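Local coordinates for TetR family transcription regulator (Marinobacter aquaeolei, PDB 3PAS), which probably binds operator DNA as a TetR-type transcription regulator, through a predicted helix-turn-helix at its N-terminal end, at residues B[78-81]-B[82-85]; B[126-129]-B[130-134]; B[87-90]-B[91-95]. One frame throughout, in Å; residues are numbered along the deposited sequence.

Contact 1 of 3, residues B[78-81]-B[82-85]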
loop_
_atom_site.group_PDB
_atom_site.type_symbol
_atom_site.label_atom_id
_atom_site.label_comp_id
_atom_site.label_asym_id
_atom_site.label_seq_id
_atom_site.Cartn_x
_atom_site.Cartn_y
_atom_site.Cartn_z
ATOM N N GLY B 78 -3.892 -19.009 20.168
ATOM C CA GLY B 78 -5.096 -19.373 19.407
ATOM C C GLY B 78 -5.344 -20.864 19.536
ATOM O O GLY B 78 -4.392 -21.635 19.540
ATOM N N LYS B 79 -6.610 -21.277 19.624
ATOM C CA LYS B 79 -6.918 -22.712 19.772
ATOM C C LYS B 79 -6.860 -23.474 18.452
ATOM O O LYS B 79 -6.889 -24.693 18.453
ATOM C CB LYS B 79 -8.260 -22.933 20.499
ATOM C CG LYS B 79 -8.195 -22.411 21.946
ATOM C CD LYS B 79 -9.483 -22.654 22.731
ATOM C CE LYS B 79 -9.316 -22.251 24.208
ATOM N NZ LYS B 79 -10.582 -22.474 25.033
ATOM N N ASP B 80 -6.793 -22.756 17.329
ATOM C CA ASP B 80 -6.567 -23.369 16.022
ATOM C C ASP B 80 -5.915 -22.319 15.123
ATOM O O ASP B 80 -5.672 -21.201 15.611
ATOM C CB ASP B 80 -7.849 -23.957 15.404
ATOM C CG ASP B 80 -8.989 -22.931 15.173
ATOM O OD1 ASP B 80 -8.828 -21.712 15.199
ATOM O OD2 ASP B 80 -10.126 -23.386 14.941
ATOM N N LEU B 81 -5.656 -22.649 13.841
ATOM C CA LEU B 81 -4.999 -21.688 12.904
ATOM C C LEU B 81 -5.766 -20.374 12.722
ATOM O O LEU B 81 -5.184 -19.293 12.827
ATOM C CB LEU B 81 -4.742 -22.327 11.526
ATOM C CG LEU B 81 -3.996 -21.466 10.491
ATOM C CD1 LEU B 81 -2.569 -21.078 10.928
ATOM C CD2 LEU B 81 -3.986 -22.199 9.085
ATOM N N ARG B 82 -7.063 -20.474 12.493
ATOM C CA ARG B 82 -7.854 -19.268 12.317
ATOM C C ARG B 82 -7.834 -18.393 13.559
ATOM O O ARG B 82 -7.675 -17.174 13.448
ATOM C CB ARG B 82 -9.276 -19.618 11.984
ATOM C CG ARG B 82 -10.122 -18.410 11.581
ATOM C CD ARG B 82 -11.580 -18.776 11.333
ATOM N NE ARG B 82 -12.278 -17.669 10.672
ATOM C CZ ARG B 82 -12.739 -16.586 11.306
ATOM N NH1 ARG B 82 -12.581 -16.440 12.610
ATOM N NH2 ARG B 82 -13.327 -15.618 10.615
ATOM N N GLU B 83 -8.021 -19.005 14.736
ATOM C CA GLU B 83 -7.961 -18.243 16.013
ATOM C C GLU B 83 -6.614 -17.620 16.242
ATOM O O GLU B 83 -6.512 -16.503 16.766
ATOM C CB GLU B 83 -8.346 -19.110 17.248
ATOM C CG GLU B 83 -9.827 -19.219 17.421
ATOM C CD GLU B 83 -10.434 -17.817 17.677
ATOM O OE1 GLU B 83 -11.196 -17.377 16.794
ATOM O OE2 GLU B 83 -10.101 -17.169 18.706
ATOM N N GLY B 84 -5.554 -18.332 15.865
ATOM C CA GLY B 84 -4.221 -17.815 16.009
ATOM C C GLY B 84 -4.026 -16.571 15.133
ATOM O O GLY B 84 -3.451 -15.576 15.553
ATOM N N LEU B 85 -4.504 -16.628 13.907
ATOM C CA LEU B 85 -4.351 -15.512 12.994
ATOM C C LEU B 85 -5.238 -14.347 13.439
ATOM O O LEU B 85 -4.850 -13.178 13.317
ATOM C CB LEU B 85 -4.683 -15.936 11.558
ATOM C CG LEU B 85 -3.680 -16.902 10.899
ATOM C CD1 LEU B 85 -4.279 -17.428 9.583
ATOM C CD2 LEU B 85 -2.335 -16.208 10.688
HETATM O O HOH W 1 -8.431 -18.982 20.420
#
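Asp80 caps the start of helix 81-98 by reaching forward to the backbone of Glu83. Its OD1 accepts from Glu83 N at 2.9 Å, and the N-H points almost straight at it, 164° at the hydrogen. The oxygen is met nearly along its own C-O bond. Asp80 CG sits between its backbone N and carbonyl carbon (chi1 60°), and this brings OD1 forward to the amide of Glu83, in the first turn of the helix. OD1 also lies 3.3 Å from Glu83 CB. Asp80 O takes the next amide, Gly84 N, at 2.9 Å in the carbonyl plane. Leu81 O then accepts from Leu85 N at 3.0 Å.

The Glu83 chain bends at chi2 (-62°) and turns its carboxylate away from Asp80. A water joins its OE2 to Lys79 N, at 3.0 Å from each of these two atoms. The same carboxylate forms a salt bridge with Arg86. Leu81 and Leu85 lie side by side and point the same way, with Leu81 CG 4.1 Å from Leu85 CD1. Both rest on Phe75 of helix 52-76. The extended Arg82 bonds Asn183 and makes a cation-pi contact with Trp186.

Asp80 is thus a classic N-cap. Its negative charge at the N-terminus of the helix should suit the helix dipole, and the helix end probably helps to keep the carboxylate ionised.

Contact 2 of 3, residues B[126-129]-B[130-134]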
loop_
_atom_site.group_PDB
_atom_site.type_symbol
_atom_site.label_atom_id
_atom_site.label_comp_id
_atom_site.label_asym_id
_atom_site.label_seq_id
_atom_site.Cartn_x
_atom_site.Cartn_y
_atom_site.Cartn_z
ATOM N N ARG B 126 12.797 -15.918 12.404
ATOM C CA ARG B 126 12.241 -15.618 13.730
ATOM C C ARG B 126 10.723 -15.907 13.755
ATOM O O ARG B 126 10.157 -16.380 14.767
ATOM C CB ARG B 126 12.460 -14.154 14.067
ATOM C CG ARG B 126 12.222 -13.857 15.545
ATOM C CD ARG B 126 12.676 -12.485 15.864
ATOM N NE ARG B 126 12.624 -12.192 17.285
ATOM C CZ ARG B 126 13.653 -12.242 18.133
ATOM N NH1 ARG B 126 14.868 -12.629 17.766
ATOM N NH2 ARG B 126 13.455 -11.903 19.388
ATOM N N ALA B 127 10.078 -15.647 12.622
ATOM C CA ALA B 127 8.644 -15.916 12.469
ATOM C C ALA B 127 8.279 -17.348 11.986
ATOM O O ALA B 127 7.134 -17.611 11.606
ATOM C CB ALA B 127 8.030 -14.884 11.543
ATOM N N ALA B 128 9.223 -18.274 12.026
ATOM C CA ALA B 128 9.047 -19.593 11.432
ATOM C C ALA B 128 7.799 -20.357 11.906
ATOM O O ALA B 128 7.106 -20.971 11.087
ATOM C CB ALA B 128 10.307 -20.461 11.655
ATOM N N ASN B 129 7.501 -20.306 13.191
ATOM C CA ASN B 129 6.349 -21.019 13.719
ATOM C C ASN B 129 5.037 -20.547 13.105
ATOM O O ASN B 129 4.122 -21.355 12.909
ATOM C CB ASN B 129 6.279 -20.935 15.252
ATOM C CG ASN B 129 7.417 -21.711 15.927
ATOM O OD1 ASN B 129 8.015 -22.628 15.342
ATOM N ND2 ASN B 129 7.714 -21.346 17.153
ATOM N N LEU B 130 4.931 -19.250 12.834
ATOM C CA LEU B 130 3.738 -18.731 12.158
ATOM C C LEU B 130 3.735 -19.133 10.705
ATOM O O LEU B 130 2.735 -19.658 10.232
ATOM C CB LEU B 130 3.644 -17.198 12.245
ATOM C CG LEU B 130 2.727 -16.504 11.191
ATOM C CD1 LEU B 130 1.376 -16.831 11.473
ATOM C CD2 LEU B 130 2.909 -14.980 11.200
ATOM N N LEU B 131 4.869 -18.939 10.016
ATOM C CA LEU B 131 4.951 -19.168 8.586
ATOM C C LEU B 131 4.816 -20.659 8.276
ATOM O O LEU B 131 4.155 -21.022 7.347
ATOM C CB LEU B 131 6.250 -18.606 7.999
ATOM C CG LEU B 131 6.437 -17.095 8.158
ATOM C CD1 LEU B 131 7.884 -16.716 7.687
ATOM C CD2 LEU B 131 5.352 -16.304 7.439
ATOM N N ASN B 132 5.405 -21.525 9.099
ATOM C CA ASN B 132 5.244 -22.980 8.895
ATOM C C ASN B 132 3.792 -23.429 9.078
ATOM O O ASN B 132 3.301 -24.279 8.353
ATOM C CB ASN B 132 6.200 -23.778 9.800
ATOM C CG ASN B 132 7.649 -23.607 9.394
ATOM O OD1 ASN B 132 7.935 -23.306 8.237
ATOM N ND2 ASN B 132 8.584 -23.836 10.337
ATOM N N ALA B 133 3.084 -22.817 10.027
ATOM C CA ALA B 133 1.693 -23.182 10.302
ATOM C C ALA B 133 0.814 -22.713 9.127
ATOM O O ALA B 133 -0.106 -23.404 8.620
ATOM C CB ALA B 133 1.232 -22.548 11.654
ATOM N N VAL B 134 1.131 -21.532 8.632
ATOM C CA VAL B 134 0.398 -21.030 7.476
ATOM C C VAL B 134 0.645 -21.926 6.253
ATOM O O VAL B 134 -0.289 -22.265 5.536
ATOM C CB VAL B 134 0.695 -19.537 7.216
ATOM C CG1 VAL B 134 0.204 -19.114 5.807
ATOM C CG2 VAL B 134 -0.041 -18.710 8.262
#
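Leu131 lies back along the helix toward Ala127, one turn earlier. Its CD1 comes within 4.3 Å of Ala127 CB, a loose apolar touch. Leu131 CG is closer to the backbone, 3.6 Å from Ala127 O. The branch gets there because CG stands anti to the carbonyl carbon, beside the backbone N (chi1 -61°). The same oxygen receives Leu131 N in its carbonyl plane at 3.1 Å, on a nearly straight N-H (168°). Leu130 N also approaches Ala127 O, but the bond is weak and strongly bent.

Leu130 takes the other course. Its CG is anti to the backbone N (chi1 160°), and its branches go to the buried side. There they meet Leu72 and Phe75 of helix 52-76.

Ala127 is the N-cap residue of helix 128-140 and also the first to leave the helical path of helix 117-126. The contact is therefore a junction between two consecutive helices of the C-terminal domain, which in TetR relatives usually binds the ligand. Ala127 cannot cap with a polar side chain; its carbonyl instead starts the bonding of the new helix.

On the exposed side, Asn132 folds its amide back over the preceding turn. Its CG stands 3.2 Å from Ala128 O, and its ND2 is 4.0 Å from Ala128 CB. ND2 does not bond that oxygen, as the angle is poor. The backbone Asn132 N does, at 2.7 Å and almost in line with the carbonyl. Ala133 CB sits 3.4 Å from Asn129 O, where Ala133 N makes a weak bond. Arg126, in the helix before, forms a salt bridge with Asp69 of helix 52-76. Leu131 touches Phe148 and Val134 touches Leu151, both of helix 148-167.

Contact 3 of 3, residues B[87-90]-B[91-95]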
loop_
_atom_site.group_PDB
_atom_site.type_symbol
_atom_site.label_atom_id
_atom_site.label_comp_id
_atom_site.label_asym_id
_atom_site.label_seq_id
_atom_site.Cartn_x
_atom_site.Cartn_y
_atom_site.Cartn_z
ATOM N N ARG B 87 -6.083 -13.647 16.594
ATOM C CA ARG B 87 -5.479 -12.980 17.752
ATOM C C ARG B 87 -4.323 -12.118 17.320
ATOM O O ARG B 87 -4.168 -11.018 17.779
ATOM C CB ARG B 87 -4.978 -13.967 18.774
ATOM C CG ARG B 87 -6.068 -14.698 19.436
ATOM C CD ARG B 87 -5.512 -15.840 20.272
ATOM N NE ARG B 87 -6.472 -16.248 21.304
ATOM C CZ ARG B 87 -6.529 -15.739 22.541
ATOM N NH1 ARG B 87 -5.684 -14.790 22.964
ATOM N NH2 ARG B 87 -7.461 -16.188 23.362
ATOM N N GLN B 88 -3.472 -12.647 16.459
ATOM C CA GLN B 88 -2.286 -11.949 15.922
ATOM C C GLN B 88 -2.710 -10.662 15.226
ATOM O O GLN B 88 -2.063 -9.651 15.317
ATOM C CB GLN B 88 -1.588 -12.850 14.905
ATOM C CG GLN B 88 -0.835 -12.121 13.762
ATOM C CD GLN B 88 -1.255 -12.713 12.438
ATOM O OE1 GLN B 88 -2.376 -12.448 11.927
ATOM N NE2 GLN B 88 -0.394 -13.598 11.899
ATOM N N TRP B 89 -3.800 -10.756 14.488
ATOM C CA TRP B 89 -4.347 -9.604 13.728
ATOM C C TRP B 89 -4.728 -8.485 14.636
ATOM O O TRP B 89 -4.341 -7.332 14.405
ATOM C CB TRP B 89 -5.520 -10.028 12.873
ATOM C CG TRP B 89 -6.324 -8.953 12.238
ATOM C CD1 TRP B 89 -7.224 -8.135 12.839
ATOM C CD2 TRP B 89 -6.309 -8.586 10.853
ATOM N NE1 TRP B 89 -7.748 -7.263 11.926
ATOM C CE2 TRP B 89 -7.218 -7.539 10.695
ATOM C CE3 TRP B 89 -5.623 -9.073 9.731
ATOM C CZ2 TRP B 89 -7.484 -6.946 9.447
ATOM C CZ3 TRP B 89 -5.874 -8.512 8.524
ATOM C CH2 TRP B 89 -6.820 -7.426 8.382
ATOM N N HIS B 90 -5.481 -8.809 15.672
ATOM C CA HIS B 90 -5.864 -7.821 16.677
ATOM C C HIS B 90 -4.630 -7.226 17.343
ATOM O O HIS B 90 -4.588 -6.024 17.565
ATOM C CB HIS B 90 -6.829 -8.390 17.749
ATOM C CG HIS B 90 -8.274 -8.402 17.334
ATOM N ND1 HIS B 90 -9.162 -7.386 17.650
ATOM C CD2 HIS B 90 -8.982 -9.323 16.650
ATOM C CE1 HIS B 90 -10.355 -7.696 17.169
ATOM N NE2 HIS B 90 -10.266 -8.861 16.540
ATOM N N THR B 91 -3.631 -8.046 17.699
ATOM C CA THR B 91 -2.417 -7.505 18.378
ATOM C C THR B 91 -1.614 -6.545 17.443
ATOM O O THR B 91 -1.243 -5.438 17.831
ATOM C CB THR B 91 -1.523 -8.650 18.856
ATOM O OG1 THR B 91 -2.271 -9.385 19.825
ATOM C CG2 THR B 91 -0.256 -8.090 19.456
ATOM N N LEU B 92 -1.467 -6.940 16.190
ATOM C CA LEU B 92 -0.764 -6.116 15.192
ATOM C C LEU B 92 -1.503 -4.791 14.906
ATOM O O LEU B 92 -0.893 -3.725 14.790
ATOM C CB LEU B 92 -0.579 -6.861 13.908
ATOM C CG LEU B 92 0.522 -7.938 13.820
ATOM C CD1 LEU B 92 0.342 -8.790 12.548
ATOM C CD2 LEU B 92 1.904 -7.411 13.938
ATOM N N PHE B 93 -2.808 -4.865 14.826
ATOM C CA PHE B 93 -3.605 -3.686 14.542
ATOM C C PHE B 93 -3.442 -2.716 15.721
ATOM O O PHE B 93 -3.252 -1.520 15.503
ATOM C CB PHE B 93 -5.054 -4.086 14.308
ATOM C CG PHE B 93 -5.823 -3.104 13.466
ATOM C CD1 PHE B 93 -6.081 -1.840 13.936
ATOM C CD2 PHE B 93 -6.359 -3.476 12.243
ATOM C CE1 PHE B 93 -6.806 -0.949 13.195
ATOM C CE2 PHE B 93 -7.039 -2.584 11.490
ATOM C CZ PHE B 93 -7.305 -1.319 11.971
ATOM N N ARG B 94 -3.464 -3.233 16.962
ATOM C CA ARG B 94 -3.299 -2.392 18.138
ATOM C C ARG B 94 -1.915 -1.779 18.212
ATOM O O ARG B 94 -1.774 -0.632 18.605
ATOM C CB ARG B 94 -3.567 -3.182 19.414
ATOM C CG ARG B 94 -5.018 -3.516 19.577
ATOM C CD ARG B 94 -5.290 -4.397 20.809
ATOM N NE ARG B 94 -6.724 -4.370 21.116
ATOM C CZ ARG B 94 -7.274 -4.035 22.282
ATOM N NH1 ARG B 94 -6.544 -3.727 23.358
ATOM N NH2 ARG B 94 -8.594 -4.027 22.366
ATOM N N ILE B 95 -0.891 -2.547 17.858
ATOM C CA ILE B 95 0.471 -2.023 17.807
ATOM C C ILE B 95 0.570 -0.879 16.810
ATOM O O ILE B 95 1.164 0.156 17.128
ATOM C CB ILE B 95 1.528 -3.113 17.493
ATOM C CG1 ILE B 95 1.580 -4.151 18.627
ATOM C CG2 ILE B 95 2.917 -2.465 17.188
ATOM C CD1 ILE B 95 2.341 -5.480 18.241
HETATM O O HOH W 2 -8.720 -5.207 19.240
#
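Trp89 and Phe93 lie side by side on the buried face of helix 81-98 and point the same way. Trp89 NE1 is 4.0 Å from Phe93 CD2, and the five-membered ring of Trp89 and the Phe93 ring stand 42° apart, an oblique pair. Phe93 CB also presses to 3.3 Å from Trp89 O. On the side facing helix 52-76, Leu92 CD1 packs on the aliphatic part of Gln88 in the conformer given.

The polar side is looser. His90 and Arg94 are one turn apart and meet through a water, which lies in the plane of both groups. It is 2.7 Å from His90 ND1 and accepts from Arg94 NE at 2.9 Å. The Arg94 chain runs extended from CG to NE, with CG only 3.2 Å from His90 O. The outer ends are held by helix 175-189: His90 NE2 bonds Glu179, and Arg94 NH2 forms a salt bridge with Asp175.

This is an ordinary amphipathic stretch of helix, with i to i+4 backbone bonds throughout. Helix 52-76 covers Gln88 and Leu92, and its Ser74 is hydrogen-bonded to Thr91 OG1. Helix 148-167 meets Gln88, Trp89 and Phe93, while helix 175-189 packs on Trp89, His90 and Phe93 and takes a weak hydrogen bond from Trp89 NE1 at Ile178 O.

How the contacts relate
Contact 1 spans the loop before helix 81-98 and the start of that helix; contact 3 lies further along it, with centres about 13 Å apart. Contact 2 comes later in the chain, at the start of helix 128-140. Its centre is about 13 Å from that of contact 1 and about 16 Å from that of contact 3. The two helices touch directly: Leu85 CD2 is 3.8 Å from Leu130 CD1, and Leu130 also packs on the Gln88 side chain. Helix 52-76 packs against side chains of all three contacts. Helices 52-76, 81-98 and 128-140 thus pack on one another through these contacts, away in sequence from the predicted DNA-binding motif.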